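Local coordinates for acetylene hydratase Ahy (Pelobacter acetylenicus, PDB 2E7Z), which catalyses the hydration of acetylene to acetaldehyde, using a tungsten-bis(molybdopterin guanine dinucleotide) cofactor and a [4Fe-4S] cluster, at residues 52-63 with 438-446. Residues are numbered along the deposited sequence; the frame is centred on the assembly and turned at random.
Sequences IRTHKDRVLYPL and CYDQFMTPT. With MGD (2-amino-5,6-dimercapto-7-methyl-3,7,8a,9-tetrahydro-8-oxa-1,3,9,10-tetraaza-anthracen-4-one guanosine dinucleotide), chain E.
I52, a branched aliphatic, sets its CG2 methyl against the rim of the F442 ring, 3.6 Å from CE2; a chi1 of -56° turns CG1 aside and brings CG2 to the ring edge. H55 suits its place twice over: its imidazole face receives the F442 edge in an offset edge-to-face pair, planes at 76°, while ND1 accepts from D57 N and NE2 donates to P615 O. A water links D57 O to M443 N. The extended R58 lays CG 3.4 Å from Q441 O, and its NH1 hydrogen-bonds R53 O in the guanidinium plane and forms a salt bridge with E461. Next, V59 N donates to Q441 O (2.8 Å), from above the carbonyl plane, and its compact CG2 packs on the F442-M443 peptide.

At the end of strand 435-440, the two carboxylate oxygens of D440 match the cofactor's ribose diol: OD1 takes O2' (2.7 Å) and OD2 takes O3'. OD1 also accepts from Q441 N and from F442 N, the latter bond closing an Asx turn. With an alanine in place of D440, O2' and O3' would probably lose these acceptors, and the two amides theirs.

The contact thus joins the end of helix 49-53 and the loop leading to strand 63-65 to the cofactor-binding end of strand 435-440, with strand 452-455 lying between 63-65 and 435-440 in the mixed sheet.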
loop_
_atom_site.group_PDB
_atom_site.type_symbol
_atom_site.label_atom_id
_atom_site.label_comp_id
_atom_site.label_asym_id
_atom_site.label_seq_id
_atom_site.Cartn_x
_atom_site.Cartn_y
_atom_site.Cartn_z
ATOM N N ILE A 52 8.017 -16.642 -13.765
ATOM C CA ILE A 52 8.668 -15.368 -13.471
ATOM C C ILE A 52 10.056 -15.601 -12.880
ATOM O O ILE A 52 11.038 -14.995 -13.333
ATOM C CB ILE A 52 7.817 -14.547 -12.508
ATOM C CG1 ILE A 52 6.393 -14.348 -13.070
ATOM C CG2 ILE A 52 8.483 -13.178 -12.243
ATOM C CD1 ILE A 52 6.293 -13.656 -14.439
ATOM N N ARG A 53 10.146 -16.492 -11.877
ATOM C CA ARG A 53 11.456 -16.813 -11.314
ATOM C C ARG A 53 12.473 -17.247 -12.392
ATOM O O ARG A 53 13.667 -16.930 -12.299
ATOM C CB ARG A 53 11.346 -17.886 -10.228
ATOM C CG ARG A 53 12.653 -18.116 -9.502
ATOM C CD ARG A 53 12.648 -19.434 -8.753
ATOM N NE ARG A 53 13.097 -20.565 -9.571
ATOM C CZ ARG A 53 14.376 -20.879 -9.771
ATOM N NH1 ARG A 53 15.355 -20.143 -9.249
ATOM N NH2 ARG A 53 14.671 -21.972 -10.476
ATOM N N THR A 54 12.002 -17.997 -13.398
ATOM C CA THR A 54 12.895 -18.516 -14.439
ATOM C C THR A 54 12.794 -17.760 -15.755
ATOM O O THR A 54 13.287 -18.241 -16.778
ATOM C CB THR A 54 12.682 -20.041 -14.697
ATOM O OG1 THR A 54 11.368 -20.256 -15.218
ATOM C CG2 THR A 54 12.829 -20.802 -13.394
ATOM N N HIS A 55 12.141 -16.608 -15.759
ATOM C CA HIS A 55 11.903 -15.886 -17.003
ATOM C C HIS A 55 13.215 -15.546 -17.682
ATOM O O HIS A 55 14.171 -15.127 -17.013
ATOM C CB HIS A 55 11.081 -14.604 -16.754
ATOM C CG HIS A 55 10.423 -14.129 -18.003
ATOM N ND1 HIS A 55 11.085 -13.379 -18.946
ATOM C CD2 HIS A 55 9.189 -14.366 -18.499
ATOM C CE1 HIS A 55 10.284 -13.178 -19.982
ATOM N NE2 HIS A 55 9.121 -13.744 -19.723
ATOM N N LYS A 56 13.289 -15.724 -19.009
ATOM C CA LYS A 56 14.543 -15.426 -19.713
ATOM C C LYS A 56 14.977 -13.974 -19.580
ATOM O O LYS A 56 16.166 -13.686 -19.659
ATOM C CB LYS A 56 14.473 -15.813 -21.200
ATOM C CG LYS A 56 13.450 -15.033 -22.001
ATOM C CD LYS A 56 13.387 -15.484 -23.460
ATOM C CE LYS A 56 14.720 -15.308 -24.184
ATOM N NZ LYS A 56 15.076 -13.876 -24.419
ATOM N N ASP A 57 14.024 -13.065 -19.329
ATOM C CA ASP A 57 14.362 -11.631 -19.182
ATOM C C ASP A 57 14.671 -11.217 -17.758
ATOM O O ASP A 57 14.916 -10.027 -17.504
ATOM C CB ASP A 57 13.264 -10.744 -19.774
ATOM C CG ASP A 57 13.061 -11.005 -21.262
ATOM O OD1 ASP A 57 14.079 -11.245 -21.944
ATOM O OD2 ASP A 57 11.901 -10.970 -21.730
ATOM N N ARG A 58 14.644 -12.167 -16.819
ATOM C CA ARG A 58 14.968 -11.821 -15.436
ATOM C C ARG A 58 16.410 -11.317 -15.360
ATOM O O ARG A 58 17.329 -11.862 -15.991
ATOM C CB ARG A 58 14.756 -13.037 -14.532
ATOM C CG ARG A 58 15.008 -12.729 -13.067
ATOM C CD ARG A 58 14.680 -13.904 -12.189
ATOM N NE ARG A 58 15.124 -13.563 -10.806
ATOM C CZ ARG A 58 15.332 -14.448 -9.821
ATOM N NH1 ARG A 58 15.099 -15.749 -10.004
ATOM N NH2 ARG A 58 15.779 -14.053 -8.628
ATOM N N VAL A 59 16.610 -10.233 -14.618
ATOM C CA VAL A 59 17.945 -9.718 -14.373
ATOM C C VAL A 59 18.602 -10.542 -13.279
ATOM O O VAL A 59 18.145 -10.532 -12.123
ATOM C CB VAL A 59 17.889 -8.211 -13.977
ATOM C CG1 VAL A 59 19.271 -7.673 -13.618
ATOM C CG2 VAL A 59 17.275 -7.389 -15.125
ATOM N N LEU A 60 19.670 -11.264 -13.618
ATOM C CA LEU A 60 20.338 -12.150 -12.672
ATOM C C LEU A 60 21.740 -11.685 -12.280
ATOM O O LEU A 60 22.387 -12.297 -11.416
ATOM C CB LEU A 60 20.371 -13.591 -13.204
ATOM C CG LEU A 60 19.027 -14.301 -13.267
ATOM C CD1 LEU A 60 19.280 -15.719 -13.863
ATOM C CD2 LEU A 60 18.316 -14.393 -11.938
ATOM N N TYR A 61 22.214 -10.611 -12.897
ATOM C CA TYR A 61 23.561 -10.096 -12.661
ATOM C C TYR A 61 23.512 -8.580 -12.594
ATOM O O TYR A 61 22.700 -7.955 -13.295
ATOM C CB TYR A 61 24.545 -10.530 -13.776
ATOM C CG TYR A 61 24.670 -12.029 -13.881
ATOM C CD1 TYR A 61 23.785 -12.755 -14.654
ATOM C CD2 TYR A 61 25.660 -12.725 -13.175
ATOM C CE1 TYR A 61 23.860 -14.150 -14.729
ATOM C CE2 TYR A 61 25.762 -14.119 -13.258
ATOM C CZ TYR A 61 24.854 -14.806 -14.027
ATOM O OH TYR A 61 24.944 -16.174 -14.114
ATOM N N PRO A 62 24.382 -7.989 -11.777
ATOM C CA PRO A 62 24.440 -6.527 -11.762
ATOM C C PRO A 62 24.737 -5.946 -13.148
ATOM O O PRO A 62 25.599 -6.462 -13.881
ATOM C CB PRO A 62 25.589 -6.234 -10.808
ATOM C CG PRO A 62 25.609 -7.401 -9.868
ATOM C CD PRO A 62 25.298 -8.576 -10.770
ATOM N N LEU A 63 24.010 -4.885 -13.484
ATOM C CA LEU A 63 24.247 -4.158 -14.739
ATOM C C LEU A 63 24.621 -2.722 -14.452
ATOM O O LEU A 63 23.994 -2.069 -13.631
ATOM C CB LEU A 63 23.009 -4.185 -15.632
ATOM C CG LEU A 63 22.484 -5.537 -16.081
ATOM C CD1 LEU A 63 21.120 -5.383 -16.676
ATOM C CD2 LEU A 63 23.465 -6.130 -17.118
ATOM N N CYS A 438 18.620 0.631 -8.867
ATOM C CA CYS A 438 17.359 -0.097 -8.898
ATOM C C CYS A 438 17.588 -1.548 -8.567
ATOM O O CYS A 438 18.315 -2.209 -9.315
ATOM C CB CYS A 438 16.635 0.104 -10.232
ATOM S SG CYS A 438 15.045 -0.733 -10.304
ATOM N N TYR A 439 17.017 -2.032 -7.470
ATOM C CA TYR A 439 17.175 -3.413 -7.022
ATOM C C TYR A 439 15.865 -4.126 -7.334
ATOM O O TYR A 439 14.820 -3.879 -6.706
ATOM C CB TYR A 439 17.542 -3.427 -5.519
ATOM C CG TYR A 439 17.536 -4.782 -4.863
ATOM C CD1 TYR A 439 18.527 -5.730 -5.140
ATOM C CD2 TYR A 439 16.552 -5.115 -3.921
ATOM C CE1 TYR A 439 18.522 -6.965 -4.501
ATOM C CE2 TYR A 439 16.550 -6.335 -3.304
ATOM C CZ TYR A 439 17.534 -7.260 -3.583
ATOM O OH TYR A 439 17.453 -8.488 -2.958
ATOM N N ASP A 440 15.895 -4.984 -8.366
ATOM C CA ASP A 440 14.643 -5.487 -8.932
ATOM C C ASP A 440 14.902 -6.843 -9.561
ATOM O O ASP A 440 16.005 -7.373 -9.474
ATOM C CB ASP A 440 14.071 -4.485 -9.974
ATOM C CG ASP A 440 12.534 -4.545 -10.090
ATOM O OD1 ASP A 440 12.037 -5.505 -10.726
ATOM O OD2 ASP A 440 11.840 -3.621 -9.559
ATOM N N GLN A 441 13.859 -7.369 -10.179
ATOM C CA GLN A 441 13.947 -8.647 -10.913
ATOM C C GLN A 441 13.970 -8.454 -12.418
ATOM O O GLN A 441 14.355 -9.373 -13.143
ATOM C CB GLN A 441 12.762 -9.522 -10.499
ATOM C CG GLN A 441 12.860 -9.996 -9.042
ATOM C CD GLN A 441 11.667 -10.791 -8.516
ATOM O OE1 GLN A 441 11.780 -11.420 -7.443
ATOM N NE2 GLN A 441 10.544 -10.757 -9.204
ATOM N N PHE A 442 13.554 -7.286 -12.895
ATOM C CA PHE A 442 13.455 -7.021 -14.332
ATOM C C PHE A 442 13.929 -5.622 -14.672
ATOM O O PHE A 442 14.048 -4.761 -13.777
ATOM C CB PHE A 442 12.003 -7.239 -14.778
ATOM C CG PHE A 442 11.570 -8.683 -14.655
ATOM C CD1 PHE A 442 11.896 -9.596 -15.660
ATOM C CD2 PHE A 442 10.923 -9.144 -13.522
ATOM C CE1 PHE A 442 11.548 -10.945 -15.536
ATOM C CE2 PHE A 442 10.570 -10.482 -13.378
ATOM C CZ PHE A 442 10.914 -11.388 -14.398
ATOM N N MET A 443 14.184 -5.392 -15.962
ATOM C CA MET A 443 14.517 -4.076 -16.472
ATOM C C MET A 443 13.220 -3.250 -16.581
ATOM O O MET A 443 12.705 -2.986 -17.658
ATOM C CB MET A 443 15.277 -4.205 -17.803
ATOM C CG MET A 443 15.845 -2.914 -18.366
ATOM S SD MET A 443 16.979 -1.965 -17.275
ATOM C CE MET A 443 18.466 -2.959 -17.305
ATOM N N THR A 444 12.702 -2.851 -15.430
ATOM C CA THR A 444 11.479 -2.083 -15.350
ATOM C C THR A 444 11.701 -0.670 -15.898
ATOM O O THR A 444 12.833 -0.248 -16.120
ATOM C CB THR A 444 11.014 -1.958 -13.893
ATOM O OG1 THR A 444 11.970 -1.141 -13.215
ATOM C CG2 THR A 444 10.911 -3.320 -13.247
ATOM N N PRO A 445 10.611 0.076 -16.130
ATOM C CA PRO A 445 10.773 1.444 -16.557
ATOM C C PRO A 445 11.655 2.265 -15.607
ATOM O O PRO A 445 12.424 3.090 -16.048
ATOM C CB PRO A 445 9.330 1.957 -16.635
ATOM C CG PRO A 445 8.521 0.684 -17.026
ATOM C CD PRO A 445 9.202 -0.387 -16.207
ATOM N N THR A 446 11.547 2.011 -14.300
ATOM C CA THR A 446 12.431 2.662 -13.329
ATOM C C THR A 446 13.883 2.185 -13.475
ATOM O O THR A 446 14.802 2.988 -13.474
ATOM C CB THR A 446 11.919 2.397 -11.903
ATOM O OG1 THR A 446 10.600 2.919 -11.820
ATOM C CG2 THR A 446 12.792 3.112 -10.912
HETATM P PB MGD E . 5.214 -1.784 -8.331
HETATM O O1B MGD E . 5.165 -0.283 -8.473
HETATM O O2B MGD E . 4.670 -2.650 -9.407
HETATM O O3B MGD E . 4.484 -2.267 -6.986
HETATM O O3A MGD E . 3.641 -0.774 -5.151
HETATM P PA MGD E . 4.744 -1.915 -5.440
HETATM O O1A MGD E . 4.442 -3.185 -4.703
HETATM O O2A MGD E . 6.070 -1.240 -5.259
HETATM O "O5'" MGD E . 6.767 -2.148 -8.091
HETATM C "C5'" MGD E . 7.101 -3.401 -7.519
HETATM C "C4'" MGD E . 8.444 -3.789 -8.105
HETATM O "O4'" MGD E . 8.947 -4.884 -7.324
HETATM C "C3'" MGD E . 8.356 -4.355 -9.519
HETATM O "O3'" MGD E . 9.219 -3.593 -10.379
HETATM C "C2'" MGD E . 8.796 -5.832 -9.426
HETATM O "O2'" MGD E . 9.532 -6.352 -10.551
HETATM C "C1'" MGD E . 9.658 -5.794 -8.194
HETATM N N9 MGD E . 9.748 -7.041 -7.418
HETATM C C8 MGD E . 8.758 -7.931 -7.163
HETATM N N7 MGD E . 9.185 -8.896 -6.333
HETATM C C5 MGD E . 10.453 -8.579 -5.990
HETATM C C6 MGD E . 11.495 -9.147 -5.152
HETATM O O6 MGD E . 11.303 -10.194 -4.499
HETATM N N1 MGD E . 12.649 -8.461 -5.091
HETATM C C2 MGD E . 12.937 -7.377 -5.804
HETATM N N2 MGD E . 14.154 -6.782 -5.643
HETATM N N3 MGD E . 12.034 -6.807 -6.597
HETATM C C4 MGD E . 10.812 -7.367 -6.703
HETATM C C10 MGD E . 2.325 -1.197 -4.790
HETATM C C11 MGD E . 1.618 0.017 -4.227
HETATM O O11 MGD E . 1.459 0.913 -5.325
HETATM C C12 MGD E . 0.280 -0.380 -3.653
HETATM S S12 MGD E . 0.236 -1.644 -2.502
HETATM C C13 MGD E . -0.840 0.280 -3.991
HETATM S S13 MGD E . -2.381 -0.218 -3.464
HETATM C C14 MGD E . -0.836 1.491 -4.873
HETATM N N15 MGD E . -1.422 1.223 -6.177
HETATM C C16 MGD E . -1.332 2.270 -7.048
HETATM C C17 MGD E . -2.326 2.568 -8.088
HETATM O O17 MGD E . -3.345 1.854 -8.215
HETATM N N18 MGD E . -2.103 3.636 -8.880
HETATM C C19 MGD E . -1.015 4.439 -8.761
HETATM N N19 MGD E . -0.844 5.489 -9.591
HETATM N N20 MGD E . -0.061 4.203 -7.851
HETATM C C21 MGD E . -0.174 3.181 -6.994
HETATM N N22 MGD E . 0.772 2.984 -6.073
HETATM C C23 MGD E . 0.605 2.010 -5.015
HETATM O O HOH W 1 13.973 -7.515 -17.936
#